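Local coordinates for tudor domain-containing protein 1 (Homo sapiens, PDB 5M9N) that probably represses transposable elements in the germline through the piRNA pathway, using Tudor domains that bind arginine-methylated partners such as Piwi proteins, at residues V41-I44 / F50-Q53; K27-N32 / C52-S57; K180-D183 / S189-E192. All blocks are in the same frame, centred on the assembly; numbering follows the deposited sequence.

Interaction 1: V41-I44 / F50-Q53; sequences VAHI and FFCQ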
loop_
_atom_site.group_PDB
_atom_site.type_symbol
_atom_site.label_atom_id
_atom_site.label_comp_id
_atom_site.label_asym_id
_atom_site.label_seq_id
_atom_site.Cartn_x
_atom_site.Cartn_y
_atom_site.Cartn_z
ATOM N N VAL A 41 -7.104 2.784 -6.491
ATOM C CA VAL A 41 -7.206 2.704 -5.021
ATOM C C VAL A 41 -7.023 1.202 -4.800
ATOM O O VAL A 41 -7.811 0.374 -5.244
ATOM C CB VAL A 41 -8.522 3.277 -4.479
ATOM C CG1 VAL A 41 -8.651 3.128 -2.956
ATOM C CG2 VAL A 41 -8.621 4.761 -4.831
ATOM N N ALA A 42 -5.909 0.847 -4.205
ATOM C CA ALA A 42 -5.565 -0.565 -4.064
ATOM C C ALA A 42 -6.180 -1.197 -2.811
ATOM O O ALA A 42 -6.592 -2.361 -2.869
ATOM C CB ALA A 42 -4.062 -0.717 -4.077
ATOM N N HIS A 43 -6.209 -0.453 -1.690
ATOM C CA HIS A 43 -6.656 -0.952 -0.377
ATOM C C HIS A 43 -7.252 0.223 0.405
ATOM O O HIS A 43 -6.643 1.273 0.376
ATOM C CB HIS A 43 -5.425 -1.510 0.378
ATOM C CG HIS A 43 -5.753 -2.216 1.656
ATOM N ND1 HIS A 43 -6.198 -3.522 1.698
ATOM C CD2 HIS A 43 -5.708 -1.797 2.942
ATOM C CE1 HIS A 43 -6.424 -3.871 2.952
ATOM N NE2 HIS A 43 -6.135 -2.842 3.726
ATOM N N ILE A 44 -8.370 0.019 1.126
ATOM C CA ILE A 44 -9.075 1.068 1.878
ATOM C C ILE A 44 -9.385 0.570 3.263
ATOM O O ILE A 44 -10.140 -0.383 3.384
ATOM C CB ILE A 44 -10.455 1.448 1.239
ATOM C CG1 ILE A 44 -10.248 2.026 -0.172
ATOM C CG2 ILE A 44 -11.263 2.448 2.103
ATOM C CD1 ILE A 44 -11.560 2.308 -0.896
ATOM N N PHE A 50 -6.004 4.870 3.448
ATOM C CA PHE A 50 -6.132 4.094 2.229
ATOM C C PHE A 50 -4.867 4.221 1.407
ATOM O O PHE A 50 -4.010 5.011 1.757
ATOM C CB PHE A 50 -7.414 4.424 1.467
ATOM C CG PHE A 50 -7.424 5.778 0.793
ATOM C CD1 PHE A 50 -7.852 6.905 1.471
ATOM C CD2 PHE A 50 -7.046 5.909 -0.531
ATOM C CE1 PHE A 50 -7.874 8.168 0.883
ATOM C CE2 PHE A 50 -7.057 7.146 -1.128
ATOM C CZ PHE A 50 -7.492 8.273 -0.446
ATOM N N PHE A 51 -4.769 3.425 0.324
ATOM C CA PHE A 51 -3.546 3.290 -0.463
ATOM C C PHE A 51 -3.848 3.320 -1.930
ATOM O O PHE A 51 -4.765 2.647 -2.350
ATOM C CB PHE A 51 -2.880 1.964 -0.205
ATOM C CG PHE A 51 -2.320 1.865 1.172
ATOM C CD1 PHE A 51 -3.084 1.400 2.184
ATOM C CD2 PHE A 51 -1.070 2.287 1.411
ATOM C CE1 PHE A 51 -2.556 1.305 3.483
ATOM C CE2 PHE A 51 -0.504 2.184 2.682
ATOM C CZ PHE A 51 -1.244 1.678 3.704
ATOM N N CYS A 52 -3.024 4.031 -2.669
ATOM C CA CYS A 52 -3.195 4.135 -4.129
ATOM C C CYS A 52 -1.905 3.596 -4.710
ATOM O O CYS A 52 -0.854 3.606 -4.060
ATOM C CB CYS A 52 -3.367 5.623 -4.523
ATOM S SG CYS A 52 -4.941 6.273 -3.955
ATOM N N GLN A 53 -1.999 3.092 -5.933
ATOM C CA GLN A 53 -0.848 2.851 -6.748
ATOM C C GLN A 53 -0.997 3.637 -8.067
ATOM O O GLN A 53 -2.103 3.836 -8.544
ATOM C CB GLN A 53 -0.755 1.369 -7.116
ATOM C CG GLN A 53 -0.701 0.368 -5.985
ATOM C CD GLN A 53 -0.939 -1.048 -6.461
ATOM O OE1 GLN A 53 -1.892 -1.309 -7.197
ATOM N NE2 GLN A 53 -0.057 -1.970 -6.082
#
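Val-41 to Ile-44 runs antiparallel to Phe-50 to Gln-53 (166° between the strand directions), and a classic beta bulge shifts the register where Ala-42 and His-43 both face Phe-51. Phe-51 O receives Ala-42 N at 2.8 Å and, weakly, His-43 N at 3.5 Å; in return Phe-51 N donates to His-43 O at 2.9 Å. Most side chains divide between two faces. On one, Val-41 CG1 meets the Phe-50 ring obliquely, 4.0 Å from CD2, while Val-41 CG2 lies 4.1 Å from Cys-52 SG. Phe-50 CB lies alongside Ile-44, 4.1 Å from Ile-44 CG1; the Phe-50 ring, with CG wedged between backbone N and carbonyl carbon (chi1 72°), reaches on toward Met-168 of helix 162-172 and Val-191. On the other face His-43 CB approaches Phe-51 CD1 (4.1 Å), and His-43 O lies in the plane of the Phe-51 ring, at its edge. Apart from both, Gln-53 passes Ala-42 at the bulge, Gln-53 OE1 3.8 Å from Ala-42 CB, while Gln-53 NE2 hydrogen-bonds to Asp-119 O. This bulged hairpin, its Val-41/Phe-50 face against helix 162-172, belongs to the SN-like (OB-fold) part of an extended Tudor domain.

Interaction 2: K27-N32 / C52-S57; sequences KVLTLN and CQQLQS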
loop_
_atom_site.group_PDB
_atom_site.type_symbol
_atom_site.label_atom_id
_atom_site.label_comp_id
_atom_site.label_asym_id
_atom_site.label_seq_id
_atom_site.Cartn_x
_atom_site.Cartn_y
_atom_site.Cartn_z
ATOM N N LYS A 27 12.886 2.896 -0.548
ATOM C CA LYS A 27 12.756 4.172 -1.259
ATOM C C LYS A 27 11.286 4.592 -1.279
ATOM O O LYS A 27 10.403 3.756 -1.122
ATOM C CB LYS A 27 13.303 4.029 -2.668
ATOM C CG LYS A 27 14.809 3.884 -2.719
ATOM C CD LYS A 27 15.248 3.516 -4.136
ATOM C CE LYS A 27 16.676 3.928 -4.426
ATOM N NZ LYS A 27 17.615 3.228 -3.505
ATOM N N VAL A 28 11.029 5.888 -1.463
ATOM C CA VAL A 28 9.670 6.453 -1.360
ATOM C C VAL A 28 9.364 7.230 -2.631
ATOM O O VAL A 28 10.200 8.003 -3.120
ATOM C CB VAL A 28 9.539 7.360 -0.127
ATOM C CG1 VAL A 28 8.216 8.124 -0.131
ATOM C CG2 VAL A 28 9.648 6.527 1.151
ATOM N N LEU A 29 8.164 7.023 -3.173
ATOM C CA LEU A 29 7.734 7.829 -4.291
ATOM C C LEU A 29 7.728 9.301 -3.863
ATOM O O LEU A 29 7.238 9.654 -2.796
ATOM C CB LEU A 29 6.357 7.394 -4.788
ATOM C CG LEU A 29 6.349 6.031 -5.464
ATOM C CD1 LEU A 29 4.962 5.423 -5.446
ATOM C CD2 LEU A 29 6.853 6.112 -6.904
ATOM N N THR A 30 8.377 10.123 -4.678
ATOM C CA THR A 30 8.328 11.566 -4.570
ATOM C C THR A 30 6.950 11.890 -5.105
ATOM O O THR A 30 6.623 11.554 -6.270
ATOM C CB THR A 30 9.410 12.262 -5.441
ATOM O OG1 THR A 30 10.717 11.957 -4.937
ATOM C CG2 THR A 30 9.226 13.804 -5.478
ATOM N N LEU A 31 6.139 12.469 -4.227
ATOM C CA LEU A 31 4.842 12.994 -4.561
ATOM C C LEU A 31 4.871 14.429 -4.089
ATOM O O LEU A 31 4.862 14.694 -2.890
ATOM C CB LEU A 31 3.747 12.206 -3.868
ATOM C CG LEU A 31 2.955 11.329 -4.828
ATOM C CD1 LEU A 31 3.834 10.351 -5.575
ATOM C CD2 LEU A 31 1.852 10.629 -4.054
ATOM N N ASN A 32 5.031 15.339 -5.027
ATOM C CA ASN A 32 5.005 16.769 -4.715
ATOM C C ASN A 32 3.560 17.254 -4.633
ATOM O O ASN A 32 2.665 16.704 -5.318
ATOM C CB ASN A 32 5.785 17.555 -5.766
ATOM C CG ASN A 32 7.260 17.169 -5.807
ATOM O OD1 ASN A 32 7.808 16.917 -6.874
ATOM N ND2 ASN A 32 7.895 17.085 -4.647
ATOM N N CYS A 52 -3.024 4.031 -2.669
ATOM C CA CYS A 52 -3.195 4.135 -4.129
ATOM C C CYS A 52 -1.905 3.596 -4.710
ATOM O O CYS A 52 -0.854 3.606 -4.060
ATOM C CB CYS A 52 -3.367 5.623 -4.523
ATOM S SG CYS A 52 -4.941 6.273 -3.955
ATOM N N GLN A 53 -1.999 3.092 -5.933
ATOM C CA GLN A 53 -0.848 2.851 -6.748
ATOM C C GLN A 53 -0.997 3.637 -8.067
ATOM O O GLN A 53 -2.103 3.836 -8.544
ATOM C CB GLN A 53 -0.755 1.369 -7.116
ATOM C CG GLN A 53 -0.701 0.368 -5.985
ATOM C CD GLN A 53 -0.939 -1.048 -6.461
ATOM O OE1 GLN A 53 -1.892 -1.309 -7.197
ATOM N NE2 GLN A 53 -0.057 -1.970 -6.082
ATOM N N GLN A 54 0.143 3.999 -8.627
ATOM C CA GLN A 54 0.246 4.642 -9.878
ATOM C C GLN A 54 -0.036 3.598 -10.929
ATOM O O GLN A 54 0.538 2.509 -10.907
ATOM C CB GLN A 54 1.632 5.223 -10.050
ATOM C CG GLN A 54 1.948 6.292 -9.028
ATOM C CD GLN A 54 3.381 6.759 -9.104
ATOM O OE1 GLN A 54 4.240 6.079 -9.656
ATOM N NE2 GLN A 54 3.650 7.930 -8.554
ATOM N N LEU A 55 -0.912 3.909 -11.857
ATOM C CA LEU A 55 -1.235 2.945 -12.903
ATOM C C LEU A 55 0.041 2.528 -13.648
ATOM O O LEU A 55 0.227 1.354 -13.954
ATOM C CB LEU A 55 -2.297 3.516 -13.825
ATOM C CG LEU A 55 -2.729 2.638 -14.992
ATOM C CD1 LEU A 55 -3.060 1.188 -14.618
ATOM C CD2 LEU A 55 -3.902 3.314 -15.684
ATOM N N GLN A 56 0.978 3.444 -13.840
ATOM C CA GLN A 56 2.208 3.139 -14.590
ATOM C C GLN A 56 3.141 2.114 -13.904
ATOM O O GLN A 56 4.166 1.749 -14.482
ATOM C CB GLN A 56 2.978 4.436 -14.965
ATOM C CG GLN A 56 2.552 5.101 -16.277
ATOM C CD GLN A 56 1.685 6.338 -16.088
ATOM O OE1 GLN A 56 0.540 6.216 -15.673
ATOM N NE2 GLN A 56 2.220 7.531 -16.414
ATOM N N SER A 57 2.751 1.642 -12.707
ATOM C CA SER A 57 3.432 0.609 -11.910
ATOM C C SER A 57 3.212 -0.850 -12.280
ATOM O O SER A 57 3.909 -1.725 -11.716
ATOM C CB SER A 57 2.981 0.720 -10.404
ATOM O OG SER A 57 1.694 0.096 -10.141
#
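Gln-54 reaches across from the end of strand 49-54 to Leu-29 and Leu-31 of the irregular 27-32 segment, whose nearest CA, that of Leu-29, is still 9.9 Å from the CA of Gln-54. The gap is bridged by side chains alone. Gln-54 CB already points at the other segment; CG, opposite the carbonyl carbon (chi1 -63°), continues the reach, and the extended next torsion (chi2 174°) carries the amide forward to the two leucine methyls. CB and CG serve as the stem, without close contact across the gap. The first atom to touch is Gln-54 CD, 4.2 Å from Leu-29 CD2. At the tip Gln-54 OE1 comes to 3.8 Å from Leu-29 CD2, and Gln-54 NE2 touches both leucines, 3.8 Å from Leu-31 CD1 and 4.0 Å from Leu-29 CD2. Leu-29 comes from the opposite direction, its methyl standing obliquely over the amide, whereas Leu-31 slides past. These van der Waals contacts of a polar group with methyls bury a modest 103 Å². At the other end of the same residue, Gln-54 O is gripped twice by Ser-57, from OG at 2.8 Å and from N at 3.0 Å, which fixes the turn leaving the strand. Ile-146 of strand 146-150 touches all three side chains and Phe-37 of strand 36-44 touches Leu-31 and Gln-54, so the 27-32 segment lies along the SN-like sheet just where strand 49-54 gives way to helix 58-73.

Interaction 3: K180-D183 / S189-E192; sequences KVVD and SLVE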
loop_
_atom_site.group_PDB
_atom_site.type_symbol
_atom_site.label_atom_id
_atom_site.label_comp_id
_atom_site.label_asym_id
_atom_site.label_seq_id
_atom_site.Cartn_x
_atom_site.Cartn_y
_atom_site.Cartn_z
ATOM N N LYS A 180 -4.900 13.569 -6.870
ATOM C CA LYS A 180 -4.260 14.856 -6.819
ATOM C C LYS A 180 -3.756 15.113 -5.406
ATOM O O LYS A 180 -4.556 15.084 -4.483
ATOM C CB LYS A 180 -5.295 15.909 -7.230
ATOM C CG LYS A 180 -4.799 17.338 -7.222
ATOM C CD LYS A 180 -5.867 18.199 -7.849
ATOM C CE LYS A 180 -5.782 19.656 -7.486
ATOM N NZ LYS A 180 -7.146 20.248 -7.421
ATOM N N VAL A 181 -2.463 15.397 -5.267
ATOM C CA VAL A 181 -1.845 15.663 -3.956
ATOM C C VAL A 181 -2.173 17.109 -3.543
ATOM O O VAL A 181 -1.776 18.057 -4.219
ATOM C CB VAL A 181 -0.319 15.455 -3.987
ATOM C CG1 VAL A 181 0.281 15.586 -2.583
ATOM C CG2 VAL A 181 0.056 14.104 -4.608
ATOM N N VAL A 182 -2.957 17.252 -2.475
ATOM C CA VAL A 182 -3.293 18.556 -1.907
ATOM C C VAL A 182 -2.206 19.011 -0.897
ATOM O O VAL A 182 -1.886 20.207 -0.831
ATOM C CB VAL A 182 -4.631 18.495 -1.172
ATOM C CG1 VAL A 182 -4.965 19.842 -0.557
ATOM C CG2 VAL A 182 -5.750 18.014 -2.066
ATOM N N ASP A 183 -1.702 18.087 -0.070
ATOM C CA ASP A 183 -0.668 18.390 0.948
ATOM C C ASP A 183 0.131 17.148 1.330
ATOM O O ASP A 183 -0.303 16.040 1.051
ATOM C CB ASP A 183 -1.321 18.917 2.232
ATOM C CG ASP A 183 -0.318 19.595 3.222
ATOM O OD1 ASP A 183 0.805 20.044 2.817
ATOM O OD2 ASP A 183 -0.707 19.703 4.426
ATOM N N SER A 189 0.033 11.230 2.193
ATOM C CA SER A 189 -0.439 12.311 1.344
ATOM C C SER A 189 -1.923 12.601 1.506
ATOM O O SER A 189 -2.724 11.698 1.488
ATOM C CB SER A 189 -0.173 11.992 -0.108
ATOM O OG SER A 189 1.180 11.744 -0.325
ATOM N N LEU A 190 -2.269 13.883 1.630
ATOM C CA LEU A 190 -3.631 14.332 1.581
ATOM C C LEU A 190 -3.965 14.476 0.094
ATOM O O LEU A 190 -3.265 15.162 -0.604
ATOM C CB LEU A 190 -3.757 15.698 2.261
ATOM C CG LEU A 190 -5.171 16.191 2.534
ATOM C CD1 LEU A 190 -5.934 15.368 3.563
ATOM C CD2 LEU A 190 -5.155 17.668 2.975
ATOM N N VAL A 191 -5.032 13.862 -0.363
ATOM C CA VAL A 191 -5.325 13.825 -1.825
ATOM C C VAL A 191 -6.789 14.082 -2.114
ATOM O O VAL A 191 -7.652 13.907 -1.241
ATOM C CB VAL A 191 -4.963 12.441 -2.462
ATOM C CG1 VAL A 191 -3.467 12.160 -2.442
ATOM C CG2 VAL A 191 -5.775 11.326 -1.855
ATOM N N GLU A 192 -7.071 14.518 -3.343
ATOM C CA GLU A 192 -8.416 14.445 -3.892
ATOM C C GLU A 192 -8.436 13.266 -4.816
ATOM O O GLU A 192 -7.429 12.982 -5.463
ATOM C CB GLU A 192 -8.753 15.691 -4.708
ATOM C CG GLU A 192 -9.262 16.860 -3.906
ATOM C CD GLU A 192 -9.268 18.132 -4.714
ATOM O OE1 GLU A 192 -9.092 18.063 -5.938
ATOM O OE2 GLU A 192 -9.435 19.213 -4.128
#
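Lys-180 and Glu-192 form the regular end of this antiparallel pairing, exchanging two backbone hydrogen bonds: Lys-180 N to Glu-192 O at 3.0 Å and Glu-192 N to Lys-180 O at 2.8 Å. Lys-180 O also takes a CA-H...O contact from Val-191 CA. Further along, Leu-190 O accepts Val-182 N at 2.8 Å and, weakly, Asp-183 N, while Leu-190 N returns a bond to Asp-183 O at 3.0 Å. Val-182 and Asp-183 thus share one partner: a classic beta bulge, set in the hairpin of strands 177-184 and 189-195 in the curled SN-like sheet, the strand directions here differing by 128°. The charged contact is a salt bridge on the Lys-180/Glu-192 face. The two side chains run alongside each other, and Lys-180 NZ meets Glu-192 OE1 at 3.3 Å from above the carboxylate plane. Ser-189 OG has its polar partner in Lys-184 NZ. Apolar contacts complete the pairing. Val-182, with CG1 anti to its N (chi1 179°), crosses Leu-190 at an angle, CG1 to CD2 4.2 Å, and its CG2 packs on Glu-192 CG. Asp-183 CB touches Leu-190 CB at 4.0 Å. From the other face Val-191 CG1 rests 4.1 Å from Val-181 CA, and Val-191 packs on Cys-148 of strand 146-150.

From the N terminus the chain first lays down 27-32, then strand 36-44. Interaction 1 closes the short turn between 41-44 and 50-53; interaction 2 closes the longer loop from 27-32 to 52-57. The hairpin therefore nests inside the wider loop, the two sharing Cys-52 and Gln-53. The chain then passes through helix 58-73, the canonical five-stranded Tudor sheet, strand 146-150 and helix 162-172 before interaction 3 closes a second hairpin in series. The SN-like sheet is thus built from chain before and after the five-stranded Tudor sheet. Strand 36-44 pairs with 177-184, strand 146-150 joins 49-54 to 189-195, and Phe-50 touches Val-191 while Leu-31 touches Val-181 and Ser-189.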